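Local coordinates for protein ABC transporter (PDB 4G68) that probably binds xylan-derived oligosaccharides outside the cell as the solute-binding component of an ABC transporter, at residues Ala81-Ile86 / Gly104-Pro109; Trp205-Ile210 / Ala409-Lys414; Ala284-Pro289 / Leu352-Leu357; Leu323-Asn328 / Glu334-Ala339. One frame throughout, in Å; residues are numbered along the deposited sequence.

Contact 1 of 4, residues Ala81-Ile86 / Gly104-Pro109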
loop_
_atom_site.group_PDB
_atom_site.type_symbol
_atom_site.label_atom_id
_atom_site.label_comp_id
_atom_site.label_asym_id
_atom_site.label_seq_id
_atom_site.Cartn_x
_atom_site.Cartn_y
_atom_site.Cartn_z
ATOM N N ALA C 81 7.561 -7.015 -9.945
ATOM C CA ALA C 81 7.800 -8.256 -10.697
ATOM C C ALA C 81 6.834 -9.373 -10.241
ATOM O O ALA C 81 6.480 -10.282 -11.023
ATOM C CB ALA C 81 9.263 -8.694 -10.543
ATOM N N TYR C 82 6.411 -9.302 -8.978
ATOM C CA TYR C 82 5.529 -10.323 -8.415
ATOM C C TYR C 82 4.123 -10.193 -9.041
ATOM O O TYR C 82 3.438 -11.183 -9.347
ATOM C CB TYR C 82 5.481 -10.143 -6.885
ATOM C CG TYR C 82 4.550 -11.116 -6.215
ATOM C CD1 TYR C 82 4.988 -12.404 -5.868
ATOM C CD2 TYR C 82 3.229 -10.757 -5.916
ATOM C CE1 TYR C 82 4.137 -13.291 -5.257
ATOM C CE2 TYR C 82 2.347 -11.666 -5.322
ATOM C CZ TYR C 82 2.806 -12.921 -4.997
ATOM O OH TYR C 82 1.949 -13.809 -4.402
ATOM N N LYS C 83 3.669 -8.954 -9.221
ATOM C CA LYS C 83 2.426 -8.697 -9.938
ATOM C C LYS C 83 2.366 -9.470 -11.262
ATOM O O LYS C 83 1.393 -10.210 -11.548
ATOM C CB LYS C 83 2.319 -7.199 -10.204
ATOM C CG LYS C 83 2.118 -6.441 -8.893
ATOM C CD LYS C 83 1.844 -4.975 -9.162
ATOM C CE LYS C 83 1.712 -4.270 -7.823
ATOM N NZ LYS C 83 2.500 -3.021 -7.886
ATOM N N THR C 84 3.422 -9.282 -12.060
ATOM C CA THR C 84 3.557 -9.964 -13.347
ATOM C C THR C 84 3.500 -11.471 -13.194
ATOM O O THR C 84 2.728 -12.135 -13.899
ATOM C CB THR C 84 4.842 -9.517 -14.044
ATOM O OG1 THR C 84 4.768 -8.100 -14.227
ATOM C CG2 THR C 84 5.036 -10.201 -15.422
ATOM N N LYS C 85 4.301 -11.980 -12.259
ATOM C CA LYS C 85 4.465 -13.406 -12.014
ATOM C C LYS C 85 3.205 -14.130 -11.542
ATOM O O LYS C 85 2.865 -15.228 -12.059
ATOM C CB LYS C 85 5.552 -13.626 -10.954
ATOM C CG LYS C 85 5.900 -15.088 -10.753
ATOM C CD LYS C 85 7.012 -15.291 -9.732
ATOM C CE LYS C 85 7.137 -16.761 -9.378
ATOM N NZ LYS C 85 8.279 -17.053 -8.460
ATOM N N ILE C 86 2.541 -13.546 -10.541
ATOM C CA ILE C 86 1.289 -14.136 -10.004
ATOM C C ILE C 86 0.114 -14.088 -11.017
ATOM O O ILE C 86 -0.656 -15.033 -11.113
ATOM C CB ILE C 86 0.897 -13.597 -8.588
ATOM C CG1 ILE C 86 -0.128 -14.518 -7.932
ATOM C CG2 ILE C 86 0.327 -12.164 -8.637
ATOM C CD1 ILE C 86 0.408 -15.930 -7.709
ATOM N N GLY C 104 -9.720 -7.301 -2.983
ATOM C CA GLY C 104 -10.573 -6.382 -3.716
ATOM C C GLY C 104 -10.387 -6.545 -5.216
ATOM O O GLY C 104 -10.254 -7.678 -5.714
ATOM N N GLY C 105 -10.438 -5.411 -5.922
ATOM C CA GLY C 105 -10.241 -5.320 -7.402
ATOM C C GLY C 105 -9.110 -6.075 -8.082
ATOM O O GLY C 105 -9.344 -6.700 -9.136
ATOM N N PHE C 106 -7.903 -6.041 -7.499
ATOM C CA PHE C 106 -6.746 -6.762 -8.067
ATOM C C PHE C 106 -7.021 -8.243 -8.125
ATOM O O PHE C 106 -6.601 -8.929 -9.050
ATOM C CB PHE C 106 -5.539 -6.549 -7.182
ATOM C CG PHE C 106 -4.280 -7.258 -7.647
ATOM C CD1 PHE C 106 -3.393 -6.616 -8.525
ATOM C CD2 PHE C 106 -3.928 -8.528 -7.149
ATOM C CE1 PHE C 106 -2.208 -7.252 -8.945
ATOM C CE2 PHE C 106 -2.730 -9.139 -7.544
ATOM C CZ PHE C 106 -1.869 -8.499 -8.429
ATOM N N SER C 107 -7.666 -8.775 -7.089
ATOM C CA SER C 107 -7.888 -10.223 -7.067
ATOM C C SER C 107 -9.251 -10.634 -7.666
ATOM O O SER C 107 -9.569 -11.839 -7.779
ATOM C CB SER C 107 -7.695 -10.783 -5.655
ATOM O OG SER C 107 -6.444 -10.388 -5.113
ATOM N N GLN C 108 -10.071 -9.642 -8.025
ATOM C CA GLN C 108 -11.439 -9.969 -8.473
ATOM C C GLN C 108 -11.411 -10.920 -9.702
ATOM O O GLN C 108 -12.128 -11.914 -9.694
ATOM C CB GLN C 108 -12.284 -8.714 -8.736
ATOM C CG GLN C 108 -13.779 -9.009 -8.840
ATOM C CD GLN C 108 -14.629 -7.805 -9.266
ATOM O OE1 GLN C 108 -14.155 -6.665 -9.335
ATOM N NE2 GLN C 108 -15.903 -8.063 -9.555
ATOM N N PRO C 109 -10.568 -10.615 -10.720
ATOM C CA PRO C 109 -10.411 -11.481 -11.908
ATOM C C PRO C 109 -10.083 -12.930 -11.590
ATOM O O PRO C 109 -10.682 -13.839 -12.212
ATOM C CB PRO C 109 -9.215 -10.858 -12.652
ATOM C CG PRO C 109 -9.257 -9.413 -12.272
ATOM C CD PRO C 109 -9.744 -9.385 -10.851
#
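Chi1 of F106 (179°) extends CG away from the backbone N and carries the ring out to helix 79-91. There it meets K83 and I86. The chain belongs to the solute-binding protein family of the PBP clan. Within that fold, the turn 104-107 after strand 98-102 approaches this neighbouring helix. The backbones stay well apart, and the CA atoms of K83 and F106 are 9.6 Å from each other. The F106 side chain bridges much of this gap. K83 and I86 lie three residues apart, so both present side chains to it. CG of K83 comes obliquely to CE1 of F106, at 4.4 Å. The aliphatic part of K83 does the touching, while its NZ forms a salt bridge with D80 and its charge makes cation-pi contacts with W102 and W201. W102 meets F106 edge to face as well, so the ring is shared between helix and strand. OG of S107, at the edge of the F106 ring and in its plane, bonds to W102 O and T101 OG1. I86 makes the apolar part of the contact: its CG2 sits at the ring edge, near the plane, 4.3 Å from CZ of F106.

Contact 2 of 4, residues Trp205-Ile210 / Ala409-Lys414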
loop_
_atom_site.group_PDB
_atom_site.type_symbol
_atom_site.label_atom_id
_atom_site.label_comp_id
_atom_site.label_asym_id
_atom_site.label_seq_id
_atom_site.Cartn_x
_atom_site.Cartn_y
_atom_site.Cartn_z
ATOM N N TRP C 205 -0.297 6.985 -5.692
ATOM C CA TRP C 205 -0.609 7.428 -4.265
ATOM C C TRP C 205 -0.826 8.941 -3.981
ATOM O O TRP C 205 -1.808 9.357 -3.267
ATOM C CB TRP C 205 0.434 6.838 -3.306
ATOM C CG TRP C 205 0.104 5.409 -3.016
ATOM C CD1 TRP C 205 0.041 4.349 -3.932
ATOM C CD2 TRP C 205 -0.318 4.833 -1.735
ATOM N NE1 TRP C 205 -0.432 3.205 -3.316
ATOM C CE2 TRP C 205 -0.664 3.428 -2.008
ATOM C CE3 TRP C 205 -0.507 5.333 -0.459
ATOM C CZ2 TRP C 205 -1.073 2.568 -0.997
ATOM C CZ3 TRP C 205 -0.919 4.489 0.542
ATOM C CH2 TRP C 205 -1.221 3.135 0.286
ATOM N N TYR C 206 0.100 9.765 -4.491
ATOM C CA TYR C 206 0.024 11.199 -4.351
ATOM C C TYR C 206 -1.245 11.672 -5.007
ATOM O O TYR C 206 -2.024 12.399 -4.359
ATOM C CB TYR C 206 1.256 11.880 -5.012
ATOM C CG TYR C 206 2.567 11.761 -4.306
ATOM C CD1 TYR C 206 3.285 12.918 -4.000
ATOM C CD2 TYR C 206 3.176 10.520 -4.057
ATOM C CE1 TYR C 206 4.505 12.848 -3.378
ATOM C CE2 TYR C 206 4.435 10.442 -3.454
ATOM C CZ TYR C 206 5.090 11.622 -3.136
ATOM O OH TYR C 206 6.326 11.626 -2.492
ATOM N N TYR C 207 -1.478 11.251 -6.265
ATOM C CA TYR C 207 -2.660 11.761 -7.003
ATOM C C TYR C 207 -3.954 11.275 -6.371
ATOM O O TYR C 207 -4.858 12.053 -6.105
ATOM C CB TYR C 207 -2.665 11.317 -8.518
ATOM C CG TYR C 207 -3.948 11.747 -9.116
ATOM C CD1 TYR C 207 -4.086 13.027 -9.657
ATOM C CD2 TYR C 207 -5.080 10.941 -9.027
ATOM C CE1 TYR C 207 -5.335 13.462 -10.138
ATOM C CE2 TYR C 207 -6.318 11.366 -9.458
ATOM C CZ TYR C 207 -6.443 12.619 -10.046
ATOM O OH TYR C 207 -7.689 12.990 -10.516
ATOM N N ASP C 208 -4.064 9.956 -6.161
ATOM C CA ASP C 208 -5.208 9.412 -5.377
ATOM C C ASP C 208 -5.533 10.169 -4.093
ATOM O O ASP C 208 -6.709 10.506 -3.851
ATOM C CB ASP C 208 -4.996 7.942 -5.032
ATOM C CG ASP C 208 -4.917 7.061 -6.246
ATOM O OD1 ASP C 208 -5.045 7.589 -7.339
ATOM O OD2 ASP C 208 -4.684 5.827 -6.106
ATOM N N MET C 209 -4.495 10.414 -3.277
ATOM C CA MET C 209 -4.713 11.103 -1.993
ATOM C C MET C 209 -5.296 12.479 -2.214
ATOM O O MET C 209 -6.213 12.885 -1.493
ATOM C CB MET C 209 -3.440 11.286 -1.147
ATOM C CG MET C 209 -3.578 12.577 -0.278
ATOM S SD MET C 209 -4.756 12.267 1.082
ATOM C CE MET C 209 -4.093 10.667 1.585
ATOM N N ILE C 210 -4.719 13.204 -3.175
ATOM C CA ILE C 210 -5.155 14.546 -3.445
ATOM C C ILE C 210 -6.599 14.516 -3.951
ATOM O O ILE C 210 -7.424 15.277 -3.413
ATOM C CB ILE C 210 -4.195 15.341 -4.387
ATOM C CG1 ILE C 210 -2.732 15.348 -3.854
ATOM C CG2 ILE C 210 -4.775 16.751 -4.610
ATOM C CD1 ILE C 210 -1.663 15.613 -4.973
ATOM N N ALA C 409 1.393 9.151 -14.553
ATOM C CA ALA C 409 2.828 9.306 -14.845
ATOM C C ALA C 409 3.032 10.525 -15.778
ATOM O O ALA C 409 3.799 11.412 -15.467
ATOM C CB ALA C 409 3.433 8.032 -15.420
ATOM N N GLN C 410 2.212 10.621 -16.825
ATOM C CA GLN C 410 2.247 11.765 -17.763
ATOM C C GLN C 410 1.933 13.162 -17.156
ATOM O O GLN C 410 2.426 14.196 -17.668
ATOM C CB GLN C 410 1.285 11.462 -18.895
ATOM C CG GLN C 410 1.842 10.423 -19.829
ATOM C CD GLN C 410 0.783 9.527 -20.418
ATOM O OE1 GLN C 410 -0.255 9.977 -20.964
ATOM N NE2 GLN C 410 1.036 8.241 -20.309
ATOM N N LEU C 411 1.146 13.188 -16.079
ATOM C CA LEU C 411 1.019 14.386 -15.239
ATOM C C LEU C 411 2.342 14.795 -14.583
ATOM O O LEU C 411 2.743 15.976 -14.658
ATOM C CB LEU C 411 -0.055 14.222 -14.144
ATOM C CG LEU C 411 -1.534 14.239 -14.542
ATOM C CD1 LEU C 411 -2.402 13.879 -13.327
ATOM C CD2 LEU C 411 -1.947 15.594 -15.124
ATOM N N PHE C 412 3.004 13.846 -13.910
ATOM C CA PHE C 412 4.326 14.128 -13.298
ATOM C C PHE C 412 5.344 14.629 -14.348
ATOM O O PHE C 412 6.294 15.396 -14.021
ATOM C CB PHE C 412 4.885 12.888 -12.631
ATOM C CG PHE C 412 4.343 12.627 -11.235
ATOM C CD1 PHE C 412 3.269 11.692 -11.019
ATOM C CD2 PHE C 412 4.859 13.312 -10.135
ATOM C CE1 PHE C 412 2.797 11.433 -9.735
ATOM C CE2 PHE C 412 4.398 13.052 -8.849
ATOM C CZ PHE C 412 3.344 12.124 -8.643
ATOM N N ALA C 413 5.152 14.166 -15.583
ATOM C CA ALA C 413 6.154 14.326 -16.663
ATOM C C ALA C 413 5.870 15.584 -17.421
ATOM O O ALA C 413 6.615 15.941 -18.329
ATOM C CB ALA C 413 6.117 13.152 -17.631
ATOM N N LYS C 414 4.778 16.248 -17.055
ATOM C CA LYS C 414 4.369 17.502 -17.703
ATOM C C LYS C 414 4.071 17.279 -19.200
ATOM O O LYS C 414 4.243 18.207 -20.009
ATOM C CB LYS C 414 5.455 18.579 -17.514
ATOM C CG LYS C 414 5.751 18.963 -16.067
ATOM C CD LYS C 414 4.591 19.731 -15.443
ATOM C CE LYS C 414 4.651 21.185 -15.880
ATOM N NZ LYS C 414 3.524 21.985 -15.343
#
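Y207 meets L411 through one ring corner, CD1 of Y207 to CD1 of L411 at 4.1 Å, at a slant. Chi1 of 174° sets the Y207 ring so that its CD1 corner comes to L411. Its hydroxyl points away from L411 and bonds to F235 O, which helps fix the ring. One residue earlier, Y206 meets F412 in another way. CB of Y206 lies near the plane of the F412 ring, at its edge, 4.2 Å from CZ of F412. The F412 phenyl therefore points its far rim at the root of Y206, and the tyrosine ring itself is met only obliquely. Two adjacent residues of one helix thus pair with two adjacent residues of the other, and all four are buried. Helix 398-412 ends here. K414 has positive phi (62°) and closes a Schellman motif, with K414 N bonded to L411 O at 3.2 Å. Helix 233-248 covers both pairs, touching Y206 and F412 through L242 and L411 through A239. Y421 adds a ring against Y207, and F276 of strand 274-278 meets Y206 edge to face.

Contact 3 of 4, residues Ala284-Pro289 / Leu352-Leu357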
loop_
_atom_site.group_PDB
_atom_site.type_symbol
_atom_site.label_atom_id
_atom_site.label_comp_id
_atom_site.label_asym_id
_atom_site.label_seq_id
_atom_site.Cartn_x
_atom_site.Cartn_y
_atom_site.Cartn_z
ATOM N N ALA C 284 11.441 0.462 6.056
ATOM C CA ALA C 284 12.711 0.926 5.391
ATOM C C ALA C 284 13.380 2.051 6.167
ATOM O O ALA C 284 14.573 2.322 5.966
ATOM C CB ALA C 284 12.455 1.368 3.951
ATOM N N PHE C 285 12.615 2.732 7.022
ATOM C CA PHE C 285 13.155 3.921 7.732
ATOM C C PHE C 285 13.568 3.567 9.167
ATOM O O PHE C 285 14.529 4.143 9.720
ATOM C CB PHE C 285 12.192 5.158 7.703
ATOM C CG PHE C 285 11.514 5.386 6.361
ATOM C CD1 PHE C 285 12.165 5.092 5.176
ATOM C CD2 PHE C 285 10.226 5.963 6.296
ATOM C CE1 PHE C 285 11.550 5.321 3.959
ATOM C CE2 PHE C 285 9.615 6.200 5.093
ATOM C CZ PHE C 285 10.282 5.895 3.908
ATOM N N VAL C 286 12.852 2.604 9.754
ATOM C CA VAL C 286 13.007 2.305 11.169
ATOM C C VAL C 286 13.396 0.847 11.456
ATOM O O VAL C 286 13.704 0.491 12.606
ATOM C CB VAL C 286 11.741 2.736 11.939
ATOM C CG1 VAL C 286 11.476 4.221 11.690
ATOM C CG2 VAL C 286 10.501 1.917 11.540
ATOM N N SER C 287 13.398 0.009 10.427
ATOM C CA SER C 287 13.802 -1.373 10.655
ATOM C C SER C 287 15.013 -1.809 9.849
ATOM O O SER C 287 15.739 -2.663 10.292
ATOM C CB SER C 287 12.633 -2.320 10.377
ATOM O OG SER C 287 11.559 -2.038 11.251
ATOM N N ASP C 288 15.160 -1.262 8.647
ATOM C CA ASP C 288 16.295 -1.575 7.763
ATOM C C ASP C 288 17.578 -1.180 8.484
ATOM O O ASP C 288 17.710 -0.029 8.911
ATOM C CB ASP C 288 16.147 -0.769 6.471
ATOM C CG ASP C 288 17.127 -1.176 5.398
ATOM O OD1 ASP C 288 18.255 -1.619 5.725
ATOM O OD2 ASP C 288 16.758 -1.042 4.225
ATOM N N PRO C 289 18.532 -2.124 8.625
ATOM C CA PRO C 289 19.735 -1.818 9.371
ATOM C C PRO C 289 20.568 -0.689 8.768
ATOM O O PRO C 289 21.376 -0.117 9.494
ATOM C CB PRO C 289 20.510 -3.150 9.341
ATOM C CG PRO C 289 19.500 -4.199 9.015
ATOM C CD PRO C 289 18.577 -3.492 8.070
ATOM N N LEU C 352 5.381 -5.620 14.390
ATOM C CA LEU C 352 6.639 -5.487 15.117
ATOM C C LEU C 352 7.704 -4.709 14.349
ATOM O O LEU C 352 8.418 -3.895 14.932
ATOM C CB LEU C 352 7.178 -6.870 15.481
ATOM C CG LEU C 352 6.425 -7.527 16.647
ATOM C CD1 LEU C 352 6.718 -9.021 16.727
ATOM C CD2 LEU C 352 6.846 -6.817 17.935
ATOM N N ILE C 353 7.785 -4.948 13.043
ATOM C CA ILE C 353 8.789 -4.348 12.194
ATOM C C ILE C 353 8.310 -3.196 11.275
ATOM O O ILE C 353 9.136 -2.615 10.557
ATOM C CB ILE C 353 9.608 -5.423 11.444
ATOM C CG1 ILE C 353 8.834 -5.965 10.234
ATOM C CG2 ILE C 353 10.004 -6.561 12.407
ATOM C CD1 ILE C 353 9.636 -6.966 9.406
ATOM N N ALA C 354 7.012 -2.882 11.296
ATOM C CA ALA C 354 6.428 -1.750 10.544
ATOM C C ALA C 354 6.424 -1.907 8.998
ATOM O O ALA C 354 6.352 -0.933 8.252
ATOM C CB ALA C 354 7.008 -0.389 11.007
ATOM N N THR C 355 6.458 -3.158 8.551
ATOM C CA THR C 355 6.255 -3.492 7.132
ATOM C C THR C 355 4.776 -3.497 6.763
ATOM O O THR C 355 4.423 -3.498 5.572
ATOM C CB THR C 355 6.811 -4.898 6.748
ATOM O OG1 THR C 355 6.328 -5.904 7.670
ATOM C CG2 THR C 355 8.313 -4.892 6.653
ATOM N N GLY C 356 3.915 -3.543 7.780
ATOM C CA GLY C 356 2.481 -3.374 7.555
ATOM C C GLY C 356 1.695 -2.953 8.787
ATOM O O GLY C 356 2.283 -2.740 9.855
ATOM N N LEU C 357 0.389 -2.769 8.609
ATOM C CA LEU C 357 -0.535 -2.630 9.738
ATOM C C LEU C 357 -1.288 -3.968 9.944
ATOM O O LEU C 357 -1.838 -4.516 8.962
ATOM C CB LEU C 357 -1.506 -1.501 9.468
ATOM C CG LEU C 357 -0.849 -0.120 9.523
ATOM C CD1 LEU C 357 -1.671 0.870 8.706
ATOM C CD2 LEU C 357 -0.617 0.339 10.984
#
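S287 and I353 stand at two helix ends, their CA atoms 6.0 Å apart, and A354 turns out of helix 332-353 with a positive phi of 68°. S287 follows helix 283-286 directly. Its hydroxyl crosses to the other helix end and donates to the carbonyl of I353, with OG of S287 2.6 Å from O of I353. The donor meets the carbonyl at a C=O...OG angle of 125° and lies 30° out of the carbonyl plane. OG lies opposite the serine's own carbonyl carbon, which aims it at I353 O. CB of I353 also comes to 3.9 Å from this OG. Next to it, CG2 of V286 touches CB of A354 at 4.2 Å. Helix 372-382 packs beside this apolar pair, through L373 on V286 and E374 on A354. T355 is tied back into the ending helix by a bond from its OG1 to D350. The contact joins two helix ends of the solute-binding fold by one polar bond and one small apolar touch. The carbonyl of I353 belongs to the last turn of its helix, where the helix dipole would probably make it a somewhat stronger acceptor for the serine hydroxyl.

Contact 4 of 4, residues Leu323-Asn328 / Glu334-Ala339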
loop_
_atom_site.group_PDB
_atom_site.type_symbol
_atom_site.label_atom_id
_atom_site.label_comp_id
_atom_site.label_asym_id
_atom_site.label_seq_id
_atom_site.Cartn_x
_atom_site.Cartn_y
_atom_site.Cartn_z
ATOM N N LEU C 323 -3.667 -13.574 1.903
ATOM C CA LEU C 323 -3.168 -14.836 1.328
ATOM C C LEU C 323 -4.335 -15.580 0.674
ATOM O O LEU C 323 -5.392 -15.698 1.276
ATOM C CB LEU C 323 -2.512 -15.725 2.394
ATOM C CG LEU C 323 -1.382 -15.080 3.217
ATOM C CD1 LEU C 323 -0.771 -16.056 4.206
ATOM C CD2 LEU C 323 -0.306 -14.524 2.287
HETATM N N MSE C 324 -4.121 -16.078 -0.554
HETATM C CA MSE C 324 -5.151 -16.907 -1.239
HETATM C C MSE C 324 -4.582 -18.293 -1.482
HETATM O O MSE C 324 -3.365 -18.475 -1.589
HETATM C CB MSE C 324 -5.593 -16.183 -2.497
HETATM C CG MSE C 324 -6.576 -15.077 -2.110
HETATM SE SE MSE C 324 -7.187 -14.251 -3.802
HETATM C CE MSE C 324 -8.540 -13.127 -2.935
ATOM N N VAL C 325 -5.485 -19.269 -1.529
ATOM C CA VAL C 325 -5.186 -20.655 -1.828
ATOM C C VAL C 325 -5.730 -20.924 -3.236
ATOM O O VAL C 325 -6.913 -20.675 -3.526
ATOM C CB VAL C 325 -5.895 -21.605 -0.805
ATOM C CG1 VAL C 325 -5.807 -23.068 -1.253
ATOM C CG2 VAL C 325 -5.291 -21.435 0.614
ATOM N N SER C 326 -4.878 -21.479 -4.082
ATOM C CA SER C 326 -5.295 -21.832 -5.456
ATOM C C SER C 326 -6.384 -22.904 -5.507
ATOM O O SER C 326 -6.348 -23.846 -4.729
ATOM C CB SER C 326 -4.091 -22.274 -6.261
ATOM O OG SER C 326 -3.376 -21.100 -6.594
ATOM N N ALA C 327 -7.335 -22.754 -6.442
ATOM C CA ALA C 327 -8.478 -23.679 -6.545
ATOM C C ALA C 327 -7.966 -25.079 -6.900
ATOM O O ALA C 327 -8.526 -26.077 -6.451
ATOM C CB ALA C 327 -9.481 -23.183 -7.609
ATOM N N ASN C 328 -6.854 -25.138 -7.644
ATOM C CA ASN C 328 -6.255 -26.425 -8.101
ATOM C C ASN C 328 -5.137 -26.981 -7.215
ATOM O O ASN C 328 -4.347 -27.844 -7.635
ATOM C CB ASN C 328 -5.807 -26.339 -9.569
ATOM C CG ASN C 328 -4.571 -25.489 -9.763
ATOM O OD1 ASN C 328 -4.101 -24.804 -8.827
ATOM N ND2 ASN C 328 -4.030 -25.518 -10.972
ATOM N N GLU C 334 -4.734 -28.793 3.796
ATOM C CA GLU C 334 -3.406 -28.461 4.364
ATOM C C GLU C 334 -2.984 -27.021 4.016
ATOM O O GLU C 334 -2.447 -26.292 4.882
ATOM C CB GLU C 334 -2.365 -29.471 3.866
ATOM C CG GLU C 334 -2.727 -30.914 4.279
ATOM C CD GLU C 334 -3.669 -31.710 3.309
ATOM O OE1 GLU C 334 -4.255 -31.205 2.325
ATOM O OE2 GLU C 334 -3.830 -32.930 3.559
ATOM N N ALA C 335 -3.228 -26.637 2.757
ATOM C CA ALA C 335 -2.978 -25.264 2.269
ATOM C C ALA C 335 -3.740 -24.146 3.020
ATOM O O ALA C 335 -3.164 -23.057 3.294
ATOM C CB ALA C 335 -3.238 -25.169 0.770
ATOM N N VAL C 336 -5.010 -24.398 3.363
ATOM C CA VAL C 336 -5.794 -23.444 4.184
ATOM C C VAL C 336 -5.220 -23.393 5.609
ATOM O O VAL C 336 -5.158 -22.308 6.184
ATOM C CB VAL C 336 -7.318 -23.792 4.216
ATOM C CG1 VAL C 336 -8.099 -22.831 5.145
ATOM C CG2 VAL C 336 -7.914 -23.714 2.828
ATOM N N ARG C 337 -4.769 -24.546 6.162
ATOM C CA ARG C 337 -4.271 -24.563 7.534
ATOM C C ARG C 337 -3.008 -23.739 7.646
ATOM O O ARG C 337 -2.883 -22.862 8.553
ATOM C CB ARG C 337 -4.038 -25.971 8.092
ATOM C CG ARG C 337 -3.703 -25.978 9.585
ATOM C CD ARG C 337 -3.776 -27.387 10.185
ATOM N NE ARG C 337 -2.834 -28.279 9.514
ATOM C CZ ARG C 337 -1.604 -28.544 9.949
ATOM N NH1 ARG C 337 -1.175 -27.989 11.077
ATOM N NH2 ARG C 337 -0.834 -29.368 9.262
ATOM N N ALA C 338 -2.089 -24.009 6.719
ATOM C CA ALA C 338 -0.905 -23.204 6.588
ATOM C C ALA C 338 -1.175 -21.754 6.347
ATOM O O ALA C 338 -0.515 -20.934 6.947
ATOM C CB ALA C 338 -0.017 -23.750 5.476
ATOM N N ALA C 339 -2.064 -21.432 5.394
ATOM C CA ALA C 339 -2.375 -20.028 5.083
ATOM C C ALA C 339 -2.829 -19.332 6.381
ATOM O O ALA C 339 -2.271 -18.262 6.733
ATOM C CB ALA C 339 -3.443 -19.895 3.996
#
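V325 is the main bump. Its two methyls enter a shallow hollow on helix 332-353, formed by A335, V336 and A339. This is a strand-turn-helix unit within the mixed sheet of the alpha/beta fold. Strand 317-325 and the helix that follows it run almost antiparallel. The axes of strand 323-325 and helix 334-339 make an angle of 173° and approach to 8.7 Å. Small residues make this possible. A335 and A339 are one helical turn apart and leave a low spot between them. CG1 of V325 fits against CB of A335 at 3.9 Å. CG2 of V325 goes deeper: it lies 3.8 Å from O of A335 and 4.2 Å from CB of A339. The wall of the hollow on the other flank is V336, whose CG2 meets CG2 of V325 at 4.1 Å. Chi1 of V325 (169°) spreads its two methyls over different parts of the hollow. Two residues back along the strand, L323 is the second bump. Its CD1 rests 3.7 Å from O of A339, and L342 and A343 continue the surface further along the helix. M324, a selenomethionine here, points the other way, onto F99 and T101 of strand 98-102. L41 of strand 40-45 extends the seat under A335, and L119 and Y122 close over V336. The A335 carbonyl under the valine methyl is bonded within the helix, O of A335 to N of A339 at 2.9 Å. The contact therefore rests on the fit of methyls against one another and against the backbone, with A335 O already engaged in the helix.

Contacts 1 and 4 are neighbours, with centres about 16 Å apart. They touch directly, CB of S107 lying 3.7 Å from CE of the selenomethionine M324. Contacts 3 and 4 use the two ends of helix 332-353. Their centres are about 27 Å apart and their nearest atoms about 12 Å. Contact 4 is nested along the chain inside the loop closed by contact 3, and contact 3 inside that of contact 2. Contacts 1 and 2 come within about 8 Å at their nearest atoms. Contacts 2 and 4 lie on opposite sides of the chain's centre, with centres about 37 Å apart, in a clan whose members typically bind solute in a cleft between two lobes.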